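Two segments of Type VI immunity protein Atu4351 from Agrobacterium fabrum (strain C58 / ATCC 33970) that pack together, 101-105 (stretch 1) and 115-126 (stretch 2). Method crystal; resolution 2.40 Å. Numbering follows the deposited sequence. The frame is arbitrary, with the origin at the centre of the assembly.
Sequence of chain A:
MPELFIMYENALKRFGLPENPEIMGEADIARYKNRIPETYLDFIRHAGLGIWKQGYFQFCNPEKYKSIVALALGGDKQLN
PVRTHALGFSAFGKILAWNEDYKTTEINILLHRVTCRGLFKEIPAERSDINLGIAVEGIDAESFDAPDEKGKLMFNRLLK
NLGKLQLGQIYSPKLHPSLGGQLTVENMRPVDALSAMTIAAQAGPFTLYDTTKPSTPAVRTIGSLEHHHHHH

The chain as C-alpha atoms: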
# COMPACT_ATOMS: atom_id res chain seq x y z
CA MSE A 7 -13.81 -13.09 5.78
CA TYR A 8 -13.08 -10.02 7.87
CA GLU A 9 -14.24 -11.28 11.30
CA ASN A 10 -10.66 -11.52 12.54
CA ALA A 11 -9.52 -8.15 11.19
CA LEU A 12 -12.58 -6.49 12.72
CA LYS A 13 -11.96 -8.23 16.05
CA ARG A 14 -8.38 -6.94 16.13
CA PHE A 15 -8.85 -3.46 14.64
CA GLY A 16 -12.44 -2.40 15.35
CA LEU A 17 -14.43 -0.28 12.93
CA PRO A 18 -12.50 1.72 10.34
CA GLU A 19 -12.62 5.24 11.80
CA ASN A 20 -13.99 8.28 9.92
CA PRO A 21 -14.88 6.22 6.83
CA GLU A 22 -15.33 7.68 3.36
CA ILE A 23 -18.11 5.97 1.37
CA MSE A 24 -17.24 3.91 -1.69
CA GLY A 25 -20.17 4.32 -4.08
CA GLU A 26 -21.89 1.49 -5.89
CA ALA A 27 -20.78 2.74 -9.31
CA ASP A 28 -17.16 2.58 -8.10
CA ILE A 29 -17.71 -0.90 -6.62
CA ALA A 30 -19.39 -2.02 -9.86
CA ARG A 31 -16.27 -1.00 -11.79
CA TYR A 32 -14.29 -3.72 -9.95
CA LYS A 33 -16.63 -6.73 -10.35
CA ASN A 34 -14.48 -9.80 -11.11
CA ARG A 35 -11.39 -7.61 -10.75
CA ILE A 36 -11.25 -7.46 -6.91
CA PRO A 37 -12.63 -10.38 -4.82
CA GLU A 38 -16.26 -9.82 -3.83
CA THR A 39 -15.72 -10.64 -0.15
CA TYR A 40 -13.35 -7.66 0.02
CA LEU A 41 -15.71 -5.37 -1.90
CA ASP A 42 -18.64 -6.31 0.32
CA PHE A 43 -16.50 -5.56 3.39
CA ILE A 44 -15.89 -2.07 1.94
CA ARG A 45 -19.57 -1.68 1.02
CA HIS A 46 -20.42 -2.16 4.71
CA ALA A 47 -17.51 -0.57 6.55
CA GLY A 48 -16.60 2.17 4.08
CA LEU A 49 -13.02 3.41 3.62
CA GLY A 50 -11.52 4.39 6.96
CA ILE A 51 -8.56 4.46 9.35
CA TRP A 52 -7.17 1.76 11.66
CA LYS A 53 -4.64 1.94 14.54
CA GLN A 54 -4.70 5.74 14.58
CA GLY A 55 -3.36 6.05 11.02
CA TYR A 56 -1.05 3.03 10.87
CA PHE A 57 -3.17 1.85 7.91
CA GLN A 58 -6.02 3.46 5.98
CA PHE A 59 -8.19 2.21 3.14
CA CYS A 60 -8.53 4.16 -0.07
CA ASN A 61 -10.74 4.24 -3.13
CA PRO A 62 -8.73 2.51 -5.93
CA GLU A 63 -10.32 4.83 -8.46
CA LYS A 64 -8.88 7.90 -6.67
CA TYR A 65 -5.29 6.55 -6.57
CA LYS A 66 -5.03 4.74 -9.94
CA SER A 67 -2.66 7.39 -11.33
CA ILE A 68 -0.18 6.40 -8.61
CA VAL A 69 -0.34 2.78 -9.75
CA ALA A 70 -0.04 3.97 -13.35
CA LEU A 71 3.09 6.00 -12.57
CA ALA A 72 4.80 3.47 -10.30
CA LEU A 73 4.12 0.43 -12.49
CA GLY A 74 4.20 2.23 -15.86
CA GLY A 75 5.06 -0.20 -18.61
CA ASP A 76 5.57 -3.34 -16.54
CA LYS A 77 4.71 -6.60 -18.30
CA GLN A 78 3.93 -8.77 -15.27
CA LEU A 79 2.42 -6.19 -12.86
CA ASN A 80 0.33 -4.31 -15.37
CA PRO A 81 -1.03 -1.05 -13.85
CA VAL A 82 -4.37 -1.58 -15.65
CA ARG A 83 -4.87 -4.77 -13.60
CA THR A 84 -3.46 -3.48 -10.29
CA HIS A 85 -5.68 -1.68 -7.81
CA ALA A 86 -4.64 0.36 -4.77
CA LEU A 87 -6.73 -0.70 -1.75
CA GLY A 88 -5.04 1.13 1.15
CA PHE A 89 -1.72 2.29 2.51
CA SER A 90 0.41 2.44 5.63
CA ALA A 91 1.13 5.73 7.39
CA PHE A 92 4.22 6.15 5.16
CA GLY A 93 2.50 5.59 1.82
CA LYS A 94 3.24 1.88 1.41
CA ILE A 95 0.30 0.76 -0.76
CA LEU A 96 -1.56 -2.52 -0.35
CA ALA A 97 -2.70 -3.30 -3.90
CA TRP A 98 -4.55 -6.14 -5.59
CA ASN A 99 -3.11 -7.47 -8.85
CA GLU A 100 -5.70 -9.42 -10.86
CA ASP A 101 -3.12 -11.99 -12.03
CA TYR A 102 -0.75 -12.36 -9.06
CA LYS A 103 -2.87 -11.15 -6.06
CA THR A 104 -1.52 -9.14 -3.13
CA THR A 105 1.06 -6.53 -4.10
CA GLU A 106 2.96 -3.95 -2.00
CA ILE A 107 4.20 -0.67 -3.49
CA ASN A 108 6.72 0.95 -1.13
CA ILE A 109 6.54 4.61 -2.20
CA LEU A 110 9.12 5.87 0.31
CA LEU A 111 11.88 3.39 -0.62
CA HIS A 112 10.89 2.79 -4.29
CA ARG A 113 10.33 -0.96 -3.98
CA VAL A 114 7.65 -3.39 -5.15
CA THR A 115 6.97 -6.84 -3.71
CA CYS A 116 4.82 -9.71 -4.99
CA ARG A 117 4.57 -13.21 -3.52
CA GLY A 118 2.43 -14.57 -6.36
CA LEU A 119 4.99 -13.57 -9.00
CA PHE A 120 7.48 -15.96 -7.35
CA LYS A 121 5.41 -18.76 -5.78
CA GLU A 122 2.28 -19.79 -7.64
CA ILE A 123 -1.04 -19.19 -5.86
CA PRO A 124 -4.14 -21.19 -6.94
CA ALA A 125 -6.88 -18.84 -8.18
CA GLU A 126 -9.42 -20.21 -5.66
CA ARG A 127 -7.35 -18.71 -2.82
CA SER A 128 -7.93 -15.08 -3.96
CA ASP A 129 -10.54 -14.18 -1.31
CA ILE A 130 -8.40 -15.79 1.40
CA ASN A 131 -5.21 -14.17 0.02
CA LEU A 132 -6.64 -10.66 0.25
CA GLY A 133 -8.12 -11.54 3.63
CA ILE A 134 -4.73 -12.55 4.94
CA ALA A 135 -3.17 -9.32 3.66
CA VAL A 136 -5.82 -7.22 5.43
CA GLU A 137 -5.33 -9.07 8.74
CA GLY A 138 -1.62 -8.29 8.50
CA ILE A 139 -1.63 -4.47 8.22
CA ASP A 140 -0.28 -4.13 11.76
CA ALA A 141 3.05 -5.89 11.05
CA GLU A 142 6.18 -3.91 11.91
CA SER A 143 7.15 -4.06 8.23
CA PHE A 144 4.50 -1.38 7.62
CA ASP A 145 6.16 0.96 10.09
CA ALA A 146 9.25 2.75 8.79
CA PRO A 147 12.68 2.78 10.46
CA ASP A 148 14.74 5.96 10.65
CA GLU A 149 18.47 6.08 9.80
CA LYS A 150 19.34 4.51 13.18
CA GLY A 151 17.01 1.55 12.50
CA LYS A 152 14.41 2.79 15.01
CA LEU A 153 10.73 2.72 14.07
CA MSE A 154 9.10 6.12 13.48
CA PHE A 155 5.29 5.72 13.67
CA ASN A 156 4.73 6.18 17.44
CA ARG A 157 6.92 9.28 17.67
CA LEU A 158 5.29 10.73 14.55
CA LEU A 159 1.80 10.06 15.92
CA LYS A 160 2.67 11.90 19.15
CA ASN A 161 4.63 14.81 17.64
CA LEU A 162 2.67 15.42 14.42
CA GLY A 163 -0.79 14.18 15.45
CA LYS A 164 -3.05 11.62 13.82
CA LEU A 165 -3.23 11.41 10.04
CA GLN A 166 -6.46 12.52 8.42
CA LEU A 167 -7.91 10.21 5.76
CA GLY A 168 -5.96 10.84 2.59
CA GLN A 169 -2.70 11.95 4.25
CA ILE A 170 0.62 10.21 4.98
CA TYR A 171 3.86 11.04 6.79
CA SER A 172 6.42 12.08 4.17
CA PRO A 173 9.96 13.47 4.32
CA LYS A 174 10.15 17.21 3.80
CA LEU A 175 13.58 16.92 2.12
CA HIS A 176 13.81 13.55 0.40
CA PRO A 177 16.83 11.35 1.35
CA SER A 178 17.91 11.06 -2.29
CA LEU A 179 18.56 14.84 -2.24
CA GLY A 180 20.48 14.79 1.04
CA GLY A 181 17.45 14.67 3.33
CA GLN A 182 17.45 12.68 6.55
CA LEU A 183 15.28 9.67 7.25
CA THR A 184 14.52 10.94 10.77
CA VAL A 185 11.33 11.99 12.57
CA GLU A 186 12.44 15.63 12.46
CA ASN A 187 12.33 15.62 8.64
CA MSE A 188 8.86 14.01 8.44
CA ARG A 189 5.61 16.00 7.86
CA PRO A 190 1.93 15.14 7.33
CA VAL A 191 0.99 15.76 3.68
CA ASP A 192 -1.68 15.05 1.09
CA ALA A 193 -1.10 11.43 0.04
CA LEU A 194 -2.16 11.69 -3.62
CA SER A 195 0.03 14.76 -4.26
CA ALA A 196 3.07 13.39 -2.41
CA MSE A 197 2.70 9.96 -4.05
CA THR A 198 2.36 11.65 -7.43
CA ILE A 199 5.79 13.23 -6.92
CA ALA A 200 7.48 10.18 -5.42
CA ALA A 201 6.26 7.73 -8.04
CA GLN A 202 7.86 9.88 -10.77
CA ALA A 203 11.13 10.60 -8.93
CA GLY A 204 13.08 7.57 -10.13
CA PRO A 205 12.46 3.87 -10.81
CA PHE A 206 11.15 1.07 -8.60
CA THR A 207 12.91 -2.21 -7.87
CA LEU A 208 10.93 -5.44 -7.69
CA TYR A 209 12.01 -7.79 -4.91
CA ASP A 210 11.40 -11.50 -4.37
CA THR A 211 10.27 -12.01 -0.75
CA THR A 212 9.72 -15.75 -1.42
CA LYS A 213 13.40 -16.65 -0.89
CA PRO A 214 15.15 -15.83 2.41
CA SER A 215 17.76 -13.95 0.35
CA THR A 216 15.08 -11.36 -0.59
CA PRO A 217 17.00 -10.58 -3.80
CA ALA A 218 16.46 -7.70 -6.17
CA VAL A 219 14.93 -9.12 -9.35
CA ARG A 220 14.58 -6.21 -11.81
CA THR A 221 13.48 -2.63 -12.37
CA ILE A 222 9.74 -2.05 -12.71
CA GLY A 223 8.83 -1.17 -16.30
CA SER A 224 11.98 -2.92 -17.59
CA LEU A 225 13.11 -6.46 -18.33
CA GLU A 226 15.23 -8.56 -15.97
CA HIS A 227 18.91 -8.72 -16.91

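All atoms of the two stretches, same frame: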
# COMPACT_ATOMS: atom_id res chain seq x y z
N ASP A 101 -3.79 -10.76 -11.62
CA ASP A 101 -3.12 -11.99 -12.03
C ASP A 101 -2.30 -12.62 -10.92
O ASP A 101 -2.21 -13.85 -10.86
CB ASP A 101 -2.21 -11.72 -13.25
CG ASP A 101 -2.96 -11.06 -14.40
OD1 ASP A 101 -3.95 -11.66 -14.89
OD2 ASP A 101 -2.59 -9.93 -14.80
N TYR A 102 -1.69 -11.82 -10.04
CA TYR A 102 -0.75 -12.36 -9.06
C TYR A 102 -1.11 -12.00 -7.62
O TYR A 102 -0.31 -12.28 -6.71
CB TYR A 102 0.67 -11.90 -9.42
CG TYR A 102 1.11 -12.38 -10.79
CD1 TYR A 102 1.59 -13.68 -11.00
CD2 TYR A 102 1.04 -11.53 -11.90
CE1 TYR A 102 1.99 -14.12 -12.28
CE2 TYR A 102 1.43 -11.95 -13.18
CZ TYR A 102 1.91 -13.24 -13.37
OH TYR A 102 2.30 -13.62 -14.64
N LYS A 103 -2.31 -11.45 -7.39
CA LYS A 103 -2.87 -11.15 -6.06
C LYS A 103 -2.13 -10.03 -5.33
O LYS A 103 -1.73 -9.02 -5.93
CB LYS A 103 -2.88 -12.39 -5.14
CG LYS A 103 -3.00 -13.77 -5.78
CD LYS A 103 -4.27 -14.01 -6.54
CE LYS A 103 -4.48 -15.51 -6.77
NZ LYS A 103 -5.30 -15.77 -7.98
N THR A 104 -1.95 -10.21 -4.02
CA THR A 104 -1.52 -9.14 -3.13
C THR A 104 -0.17 -8.58 -3.54
O THR A 104 0.80 -9.31 -3.74
CB THR A 104 -1.46 -9.67 -1.69
OG1 THR A 104 -2.78 -9.98 -1.23
CG2 THR A 104 -0.87 -8.63 -0.77
N THR A 105 -0.12 -7.26 -3.66
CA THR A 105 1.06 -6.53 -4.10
C THR A 105 1.32 -5.40 -3.11
O THR A 105 0.37 -4.83 -2.57
CB THR A 105 0.84 -5.97 -5.53
OG1 THR A 105 0.49 -7.03 -6.43
CG2 THR A 105 2.09 -5.25 -6.05
N THR A 115 6.87 -5.45 -4.15
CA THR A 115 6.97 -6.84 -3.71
C THR A 115 5.72 -7.64 -4.07
O THR A 115 4.60 -7.18 -3.86
CB THR A 115 7.21 -6.94 -2.19
OG1 THR A 115 6.28 -6.10 -1.50
CG2 THR A 115 8.63 -6.50 -1.85
N CYS A 116 5.93 -8.84 -4.60
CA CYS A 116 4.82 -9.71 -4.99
C CYS A 116 5.16 -11.17 -4.72
O CYS A 116 6.12 -11.70 -5.26
CB CYS A 116 4.47 -9.51 -6.47
SG CYS A 116 2.75 -9.88 -6.88
N ARG A 117 4.35 -11.81 -3.87
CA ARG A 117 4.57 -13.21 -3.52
C ARG A 117 4.07 -14.15 -4.61
O ARG A 117 4.64 -15.23 -4.82
CB ARG A 117 3.89 -13.54 -2.19
CG ARG A 117 4.40 -12.72 -1.01
CD ARG A 117 4.72 -13.61 0.18
NE ARG A 117 5.42 -12.89 1.23
CZ ARG A 117 5.36 -13.21 2.52
NH1 ARG A 117 4.63 -14.24 2.92
NH2 ARG A 117 6.03 -12.49 3.41
N GLY A 118 3.01 -13.75 -5.30
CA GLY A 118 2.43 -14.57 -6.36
C GLY A 118 3.20 -14.53 -7.67
O GLY A 118 2.98 -15.40 -8.52
N LEU A 119 4.06 -13.53 -7.87
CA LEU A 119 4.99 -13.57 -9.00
C LEU A 119 6.02 -14.69 -8.85
O LEU A 119 6.54 -15.18 -9.85
CB LEU A 119 5.74 -12.24 -9.14
CG LEU A 119 5.24 -11.22 -10.15
CD1 LEU A 119 6.11 -9.97 -10.07
CD2 LEU A 119 5.24 -11.80 -11.55
N PHE A 120 6.33 -15.09 -7.61
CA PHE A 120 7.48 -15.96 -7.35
C PHE A 120 7.12 -17.32 -6.75
O PHE A 120 7.92 -18.25 -6.88
CB PHE A 120 8.48 -15.22 -6.43
CG PHE A 120 8.93 -13.91 -7.00
CD1 PHE A 120 9.80 -13.87 -8.07
CD2 PHE A 120 8.45 -12.72 -6.49
CE1 PHE A 120 10.20 -12.65 -8.62
CE2 PHE A 120 8.84 -11.49 -7.03
CZ PHE A 120 9.72 -11.46 -8.09
N LYS A 121 5.98 -17.46 -6.10
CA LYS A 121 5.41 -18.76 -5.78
C LYS A 121 3.97 -18.75 -6.26
O LYS A 121 3.24 -17.78 -6.01
CB LYS A 121 5.52 -19.08 -4.28
CG LYS A 121 4.19 -19.20 -3.53
CD LYS A 121 4.41 -19.62 -2.08
CE LYS A 121 3.21 -19.30 -1.19
NZ LYS A 121 3.43 -19.75 0.22
N GLU A 122 3.58 -19.79 -6.99
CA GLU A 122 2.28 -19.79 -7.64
C GLU A 122 1.17 -19.96 -6.60
O GLU A 122 1.29 -20.76 -5.67
CB GLU A 122 2.21 -20.90 -8.67
CG GLU A 122 1.16 -20.70 -9.73
CD GLU A 122 1.25 -21.74 -10.83
OE1 GLU A 122 1.70 -22.88 -10.53
OE2 GLU A 122 0.90 -21.43 -11.99
N ILE A 123 0.10 -19.19 -6.77
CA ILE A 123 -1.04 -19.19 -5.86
C ILE A 123 -2.26 -19.67 -6.65
O ILE A 123 -2.62 -19.06 -7.66
CB ILE A 123 -1.32 -17.81 -5.24
CG1 ILE A 123 -0.10 -17.29 -4.49
CG2 ILE A 123 -2.50 -17.87 -4.29
CD1 ILE A 123 -0.30 -15.91 -3.92
N PRO A 124 -2.92 -20.75 -6.24
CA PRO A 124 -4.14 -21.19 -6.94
C PRO A 124 -5.22 -20.11 -6.89
O PRO A 124 -5.42 -19.45 -5.86
CB PRO A 124 -4.55 -22.46 -6.19
CG PRO A 124 -3.82 -22.38 -4.85
CD PRO A 124 -2.55 -21.65 -5.13
N ALA A 125 -5.92 -19.94 -8.02
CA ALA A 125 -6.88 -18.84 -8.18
C ALA A 125 -8.06 -18.93 -7.21
O ALA A 125 -8.73 -17.91 -6.99
CB ALA A 125 -7.40 -18.80 -9.62
N GLU A 126 -8.34 -20.10 -6.64
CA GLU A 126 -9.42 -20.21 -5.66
C GLU A 126 -8.99 -19.82 -4.25
O GLU A 126 -9.74 -20.05 -3.30
CB GLU A 126 -9.99 -21.63 -5.66
CG GLU A 126 -11.23 -21.78 -6.55
CD GLU A 126 -12.52 -21.25 -5.91
OE1 GLU A 126 -12.94 -21.80 -4.86
OE2 GLU A 126 -13.12 -20.30 -6.46
O HOH W 1 0.91 -12.26 -4.18
O HOH W 2 2.54 -10.04 -1.96

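How does stretch 2 begin its contact, at Thr115 and Cys116? No direct hydrogen bond joins the two stretches; here they meet through van der Waals contact. Thr115 offers its backbone more than its side chain: its O lies 3.6 Å from CA of Thr105, while the side chain, in the p rotamer, points sideways. Cys116 is buried and reaches further. Its CA is 5.0 Å from that of Thr105, and the two side chains lie on the same face of the sheet. With chi1 in the t well, SG of Cys116 comes to 3.7 Å from OG1 of Thr105, 3.7 Å from O of Thr104 and 3.9 Å from CB of Tyr102. A short side chain ending in a polarizable sulfur suits this spot, where it touches both polar and apolar atoms. Thr105, in the m rotamer, turns its hydroxyl back along its own stretch and donates a hydrogen bond from OG1 to O of Lys103 (3.0 Å).

What joins the backbones where stretch 2 turns, at Arg117 and Gly118? Two waters do the work that direct hydrogen bonds do not. Water 2 donates to O of Thr104 (2.6 Å from the water O) and accepts from N of Arg117 (3.2 Å from the water O). Water 1 accepts from N of Gly118, 2.8 Å from its own O, and that O donates to O of Tyr102 at 2.8 Å and to O of Thr104 at 3.0 Å. The end of the Arg117 side chain leads away, leaving its backbone to make the link. Gly118 is fitted closely: its CA approaches O of Tyr102 at 3.6 Å in a CA-H...O contact, and an ideally placed CB would lie only 2.3 Å from that same O, a clash that the absence of a side chain avoids.

Why does the Tyr102 ring sit beside Gly118 and Leu119? Its CB points toward stretch 2, and chi1 in the m well lays the ring along the turn. Leu119 CD2 stands over one face, 3.9 Å from the centroid of the Tyr102 ring and 4° off the ring normal, a nearly ideal CH-pi contact. The Leu119 side chain starts sideways but its end comes nearer, so a branched aliphatic tip suits the flat aromatic surface. At the ring edge, near its plane, O of Gly118 lies 3.3 Å from CD1 of Tyr102. Phe120, by contrast, points away and takes no part.

How does the later part of stretch 2 return to the contact? Lys121 and Glu122 make no contact, but Ile123 points toward stretch 1 and sets its CD1 3.9 Å from CG of Lys103. The long aliphatic stem of buried Lys103 suits this apolar neighbor, while its chain extends onward, bringing CE to 4.2 Å from O of Pro124 and NZ to 3.5 Å from CA of Ala125. The small Ala125 side chain lies close by, its CB 4.0 Å from NZ of Lys103. Altogether the two stretches bury 440 Å², counting both sides.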